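Local atomic coordinates of single-stranded-DNA-specific exonuclease RecJ (Thermus thermophilus, PDB entry 2ZXR), a protein that degrades single-stranded DNA in the 5' to 3' direction as an exonuclease that requires divalent metal ions. Residues F465-H479 against R483-L497. Residues are numbered along the deposited sequence; the frame is centred on the assembly and turned at random.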
loop_
_atom_site.group_PDB
_atom_site.type_symbol
_atom_site.label_atom_id
_atom_site.label_comp_id
_atom_site.label_asym_id
_atom_site.label_seq_id
_atom_site.Cartn_x
_atom_site.Cartn_y
_atom_site.Cartn_z
ATOM N N PHE A 465 -19.431 1.690 10.035
ATOM C CA PHE A 465 -20.617 2.400 9.578
ATOM C C PHE A 465 -21.547 2.696 10.735
ATOM O O PHE A 465 -21.670 1.890 11.661
ATOM C CB PHE A 465 -21.346 1.535 8.548
ATOM C CG PHE A 465 -22.493 2.232 7.865
ATOM C CD1 PHE A 465 -23.755 2.280 8.451
ATOM C CD2 PHE A 465 -22.307 2.870 6.644
ATOM C CE1 PHE A 465 -24.826 2.969 7.827
ATOM C CE2 PHE A 465 -23.369 3.561 6.007
ATOM C CZ PHE A 465 -24.627 3.606 6.609
ATOM N N GLY A 466 -22.200 3.854 10.687
ATOM C CA GLY A 466 -23.138 4.190 11.740
ATOM C C GLY A 466 -23.325 5.650 12.076
ATOM O O GLY A 466 -22.890 6.556 11.346
ATOM N N ALA A 467 -24.009 5.874 13.191
ATOM C CA ALA A 467 -24.251 7.221 13.670
ATOM C C ALA A 467 -23.173 7.411 14.716
ATOM O O ALA A 467 -23.109 6.678 15.697
ATOM C CB ALA A 467 -25.643 7.336 14.294
ATOM N N PRO A 468 -22.286 8.382 14.496
ATOM C CA PRO A 468 -21.198 8.658 15.432
ATOM C C PRO A 468 -21.743 9.071 16.784
ATOM O O PRO A 468 -22.827 9.647 16.859
ATOM C CB PRO A 468 -20.435 9.784 14.746
ATOM C CG PRO A 468 -21.521 10.503 13.987
ATOM C CD PRO A 468 -22.326 9.375 13.409
ATOM N N GLU A 469 -20.998 8.782 17.844
ATOM C CA GLU A 469 -21.426 9.139 19.192
ATOM C C GLU A 469 -20.243 9.524 20.049
ATOM O O GLU A 469 -19.107 9.138 19.767
ATOM C CB GLU A 469 -22.155 7.973 19.847
ATOM C CG GLU A 469 -21.355 6.708 19.845
ATOM C CD GLU A 469 -22.183 5.526 19.408
ATOM O OE1 GLU A 469 -21.601 4.483 19.018
ATOM O OE2 GLU A 469 -23.425 5.645 19.458
ATOM N N GLU A 470 -20.520 10.287 21.101
ATOM C CA GLU A 470 -19.494 10.739 22.030
ATOM C C GLU A 470 -18.396 11.501 21.307
ATOM O O GLU A 470 -17.223 11.415 21.674
ATOM C CB GLU A 470 -18.893 9.549 22.777
ATOM C CG GLU A 470 -19.929 8.690 23.477
ATOM C CD GLU A 470 -19.316 7.720 24.463
ATOM O OE1 GLU A 470 -20.084 6.995 25.131
ATOM O OE2 GLU A 470 -18.070 7.684 24.577
ATOM N N ALA A 471 -18.783 12.253 20.280
ATOM C CA ALA A 471 -17.822 13.030 19.513
ATOM C C ALA A 471 -17.102 14.000 20.434
ATOM O O ALA A 471 -17.675 14.462 21.417
ATOM C CB ALA A 471 -18.530 13.784 18.412
ATOM N N ARG A 472 -15.848 14.306 20.120
ATOM C CA ARG A 472 -15.070 15.232 20.933
ATOM C C ARG A 472 -13.857 15.754 20.180
ATOM O O ARG A 472 -12.963 14.992 19.826
ATOM C CB ARG A 472 -14.626 14.547 22.229
ATOM C CG ARG A 472 -13.763 13.320 22.016
ATOM C CD ARG A 472 -13.835 12.377 23.214
ATOM N NE ARG A 472 -13.157 11.107 22.960
ATOM C CZ ARG A 472 -13.375 9.988 23.647
ATOM N NH1 ARG A 472 -12.708 8.885 23.340
ATOM N NH2 ARG A 472 -14.265 9.969 24.635
ATOM N N ARG A 473 -13.829 17.060 19.939
ATOM C CA ARG A 473 -12.715 17.677 19.229
ATOM C C ARG A 473 -11.408 17.518 20.012
ATOM O O ARG A 473 -11.413 17.162 21.191
ATOM C CB ARG A 473 -12.996 19.167 19.001
ATOM C CG ARG A 473 -11.921 19.898 18.187
ATOM C CD ARG A 473 -11.963 21.411 18.404
ATOM N NE ARG A 473 -12.684 22.152 17.368
ATOM C CZ ARG A 473 -13.946 21.925 17.012
ATOM N NH1 ARG A 473 -14.650 20.966 17.600
ATOM N NH2 ARG A 473 -14.516 22.673 16.077
ATOM N N LEU A 474 -10.293 17.770 19.336
ATOM C CA LEU A 474 -8.964 17.690 19.933
ATOM C C LEU A 474 -8.209 18.889 19.391
ATOM O O LEU A 474 -7.517 18.796 18.369
ATOM C CB LEU A 474 -8.245 16.414 19.503
ATOM C CG LEU A 474 -8.854 15.066 19.882
ATOM C CD1 LEU A 474 -8.000 13.941 19.290
ATOM C CD2 LEU A 474 -8.938 14.952 21.393
ATOM N N GLY A 475 -8.353 20.020 20.074
ATOM C CA GLY A 475 -7.704 21.237 19.629
ATOM C C GLY A 475 -8.758 22.226 19.173
ATOM O O GLY A 475 -9.786 22.372 19.831
ATOM N N GLU A 476 -8.520 22.893 18.049
ATOM C CA GLU A 476 -9.461 23.880 17.525
ATOM C C GLU A 476 -9.855 23.584 16.082
ATOM O O GLU A 476 -10.520 24.400 15.430
ATOM C CB GLU A 476 -8.846 25.285 17.577
ATOM C CG GLU A 476 -8.744 25.909 18.961
ATOM C CD GLU A 476 -10.098 26.270 19.545
ATOM O OE1 GLU A 476 -10.133 27.066 20.509
ATOM O OE2 GLU A 476 -11.127 25.758 19.046
ATOM N N GLY A 477 -9.437 22.428 15.576
ATOM C CA GLY A 477 -9.771 22.098 14.204
ATOM C C GLY A 477 -9.979 20.628 13.918
ATOM O O GLY A 477 -10.279 19.832 14.812
ATOM N N ARG A 478 -9.810 20.293 12.641
ATOM C CA ARG A 478 -9.961 18.943 12.100
ATOM C C ARG A 478 -9.948 17.749 13.049
ATOM O O ARG A 478 -10.889 16.962 13.080
ATOM C CB ARG A 478 -8.890 18.699 11.035
ATOM C CG ARG A 478 -9.083 19.478 9.773
ATOM C CD ARG A 478 -8.854 20.945 9.990
ATOM N NE ARG A 478 -9.221 21.670 8.787
ATOM C CZ ARG A 478 -10.469 21.807 8.361
ATOM N NH1 ARG A 478 -11.471 21.274 9.054
ATOM N NH2 ARG A 478 -10.709 22.455 7.227
ATOM N N HIS A 479 -8.865 17.613 13.802
ATOM C CA HIS A 479 -8.680 16.493 14.714
ATOM C C HIS A 479 -9.826 16.252 15.683
ATOM O O HIS A 479 -10.229 17.161 16.394
ATOM C CB HIS A 479 -7.383 16.690 15.489
ATOM C CG HIS A 479 -6.701 15.412 15.847
ATOM N ND1 HIS A 479 -5.580 15.365 16.644
ATOM C CD2 HIS A 479 -6.972 14.132 15.501
ATOM C CE1 HIS A 479 -5.188 14.111 16.775
ATOM N NE2 HIS A 479 -6.016 13.343 16.091
ATOM N N ARG A 483 -17.366 7.512 18.346
ATOM C CA ARG A 483 -17.573 6.074 18.392
ATOM C C ARG A 483 -18.593 5.525 17.427
ATOM O O ARG A 483 -19.616 6.153 17.160
ATOM C CB ARG A 483 -17.975 5.640 19.805
ATOM C CG ARG A 483 -16.830 5.593 20.777
ATOM C CD ARG A 483 -17.102 4.570 21.863
ATOM N NE ARG A 483 -15.867 4.168 22.532
ATOM C CZ ARG A 483 -15.060 5.008 23.174
ATOM N NH1 ARG A 483 -15.360 6.305 23.240
ATOM N NH2 ARG A 483 -13.948 4.555 23.741
ATOM N N LEU A 484 -18.307 4.337 16.908
ATOM C CA LEU A 484 -19.221 3.658 16.003
ATOM C C LEU A 484 -19.362 2.238 16.525
ATOM O O LEU A 484 -18.392 1.463 16.507
ATOM C CB LEU A 484 -18.687 3.624 14.567
ATOM C CG LEU A 484 -18.666 4.915 13.750
ATOM C CD1 LEU A 484 -18.241 4.577 12.330
ATOM C CD2 LEU A 484 -20.039 5.570 13.742
ATOM N N LYS A 485 -20.570 1.907 16.993
ATOM C CA LYS A 485 -20.870 0.588 17.539
ATOM C C LYS A 485 -19.851 0.227 18.626
ATOM O O LYS A 485 -19.304 -0.877 18.629
ATOM C CB LYS A 485 -20.825 -0.476 16.435
ATOM C CG LYS A 485 -21.520 -0.106 15.123
ATOM C CD LYS A 485 -23.006 0.118 15.310
ATOM C CE LYS A 485 -23.649 0.492 13.983
ATOM N NZ LYS A 485 -25.065 0.947 14.129
ATOM N N GLY A 486 -19.576 1.165 19.526
ATOM C CA GLY A 486 -18.627 0.901 20.599
ATOM C C GLY A 486 -17.141 0.923 20.242
ATOM O O GLY A 486 -16.295 0.676 21.104
ATOM N N VAL A 487 -16.803 1.206 18.987
ATOM C CA VAL A 487 -15.388 1.261 18.588
ATOM C C VAL A 487 -14.923 2.712 18.508
ATOM O O VAL A 487 -15.535 3.512 17.802
ATOM C CB VAL A 487 -15.154 0.623 17.202
ATOM C CG1 VAL A 487 -13.730 0.899 16.754
ATOM C CG2 VAL A 487 -15.426 -0.868 17.253
ATOM N N ARG A 488 -13.842 3.055 19.208
ATOM C CA ARG A 488 -13.358 4.429 19.168
ATOM C C ARG A 488 -12.514 4.705 17.937
ATOM O O ARG A 488 -11.560 3.978 17.653
ATOM C CB ARG A 488 -12.537 4.784 20.419
ATOM C CG ARG A 488 -12.182 6.284 20.456
ATOM C CD ARG A 488 -11.737 6.782 21.832
ATOM N NE ARG A 488 -10.288 6.792 21.972
ATOM C CZ ARG A 488 -9.532 7.884 22.012
ATOM N NH1 ARG A 488 -10.082 9.091 21.932
ATOM N NH2 ARG A 488 -8.211 7.763 22.109
ATOM N N VAL A 489 -12.850 5.774 17.224
ATOM C CA VAL A 489 -12.127 6.144 16.018
ATOM C C VAL A 489 -11.587 7.572 16.081
ATOM O O VAL A 489 -12.242 8.462 16.609
ATOM C CB VAL A 489 -13.037 5.900 14.751
ATOM C CG1 VAL A 489 -14.475 5.918 15.138
ATOM C CG2 VAL A 489 -12.770 6.919 13.663
ATOM N N LEU A 490 -10.370 7.758 15.567
ATOM C CA LEU A 490 -9.677 9.040 15.533
ATOM C C LEU A 490 -9.627 9.486 14.094
ATOM O O LEU A 490 -9.364 8.678 13.197
ATOM C CB LEU A 490 -8.254 8.889 16.048
ATOM C CG LEU A 490 -8.152 8.322 17.457
ATOM C CD1 LEU A 490 -6.733 7.803 17.684
ATOM C CD2 LEU A 490 -8.536 9.402 18.472
ATOM N N ALA A 491 -9.849 10.774 13.869
ATOM C CA ALA A 491 -9.878 11.283 12.507
ATOM C C ALA A 491 -9.596 12.775 12.346
ATOM O O ALA A 491 -9.710 13.556 13.284
ATOM C CB ALA A 491 -11.252 10.962 11.895
ATOM N N TRP A 492 -9.242 13.153 11.131
ATOM C CA TRP A 492 -9.005 14.544 10.785
ATOM C C TRP A 492 -10.148 14.913 9.846
ATOM O O TRP A 492 -10.115 14.603 8.651
ATOM C CB TRP A 492 -7.659 14.700 10.083
ATOM C CG TRP A 492 -6.541 14.464 11.020
ATOM C CD1 TRP A 492 -6.076 13.258 11.471
ATOM C CD2 TRP A 492 -5.813 15.468 11.734
ATOM N NE1 TRP A 492 -5.108 13.453 12.427
ATOM C CE2 TRP A 492 -4.928 14.801 12.608
ATOM C CE3 TRP A 492 -5.829 16.874 11.719
ATOM C CZ2 TRP A 492 -4.064 15.491 13.464
ATOM C CZ3 TRP A 492 -4.967 17.561 12.569
ATOM C CH2 TRP A 492 -4.098 16.867 13.431
ATOM N N LYS A 493 -11.168 15.564 10.397
ATOM C CA LYS A 493 -12.330 15.932 9.612
ATOM C C LYS A 493 -12.025 16.967 8.550
ATOM O O LYS A 493 -11.636 18.090 8.855
ATOM C CB LYS A 493 -13.451 16.441 10.524
ATOM C CG LYS A 493 -14.744 16.760 9.783
ATOM C CD LYS A 493 -15.296 15.537 9.081
ATOM C CE LYS A 493 -16.609 15.827 8.377
ATOM N NZ LYS A 493 -16.455 16.739 7.203
ATOM N N GLN A 494 -12.213 16.578 7.297
ATOM C CA GLN A 494 -11.980 17.483 6.179
ATOM C C GLN A 494 -12.910 18.666 6.383
ATOM O O GLN A 494 -14.121 18.494 6.438
ATOM C CB GLN A 494 -12.322 16.803 4.848
ATOM C CG GLN A 494 -11.538 15.535 4.572
ATOM C CD GLN A 494 -10.071 15.804 4.283
ATOM O OE1 GLN A 494 -9.388 16.495 5.052
ATOM N NE2 GLN A 494 -9.575 15.256 3.167
ATOM N N GLY A 495 -12.320 19.852 6.508
ATOM C CA GLY A 495 -13.068 21.078 6.700
ATOM C C GLY A 495 -14.562 20.918 6.765
ATOM O O GLY A 495 -15.201 20.592 5.768
ATOM N N ASP A 496 -15.111 21.161 7.946
ATOM C CA ASP A 496 -16.537 21.048 8.189
ATOM C C ASP A 496 -16.732 20.803 9.656
ATOM O O ASP A 496 -17.437 21.550 10.329
ATOM C CB ASP A 496 -17.140 19.872 7.437
ATOM C CG ASP A 496 -17.790 20.285 6.128
ATOM O OD1 ASP A 496 -18.691 21.162 6.155
ATOM O OD2 ASP A 496 -17.404 19.724 5.074
ATOM N N LEU A 497 -16.097 19.746 10.151
ATOM C CA LEU A 497 -16.215 19.364 11.554
ATOM C C LEU A 497 -17.687 19.074 11.738
ATOM O O LEU A 497 -18.503 19.430 10.886
ATOM C CB LEU A 497 -15.730 20.483 12.486
ATOM C CG LEU A 497 -14.212 20.742 12.433
ATOM C CD1 LEU A 497 -13.823 21.260 11.058
ATOM C CD2 LEU A 497 -13.809 21.742 13.487
#
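R483 meets E469 as an antiparallel hydrogen-bonded pair: R483 N donates to E469 O at 2.8 Å, while the return bond from E469 N to R483 O is weak. Their side chains share a face of the sheet, E469 CG lying against R483 CB. The arginine's chain stays nearly straight out to its guanidinium, and its NH1 forms a salt bridge with E470 OE2 at 3.3 Å; carboxylate and guanidinium are turned 59° apart. L484 sets off pointing neither toward nor away from residues 465-479, yet its methyls reach residues 465-468: CD1 comes up to F465 N, and CD2 lies beside the G466 carbonyl carbon and P468 N, each at 3.7 Å. V503 of strand 503-514 also touches this leucine. A kink in the K485 chain about CB-CG (chi2 -63°) swings CE to F465 O. From L484 to V487 the chain makes a type I' turn, closing the hairpin of strands 479-484 and 487-492 in the RecJ OB domain; strand 471-473, beyond 479-484, forms the sheet's edge. R488 NE forms a salt bridge with E521; the R472 guanidinium is modelled close by, but too tightly for its exact placing to be trusted. At A491 the backbone O accepts a CA-H...O contact from H479. W492 stacks offset on the H479 imidazole, centroids 4.1 Å apart and planes 11° from parallel, while L474 CD1 covers the imidazole's opposite face; H479 CB also sits over the indole's six-membered ring, and R478 CB approaches CE3 obliquely. K493 N donates to R478 O at 3.0 Å.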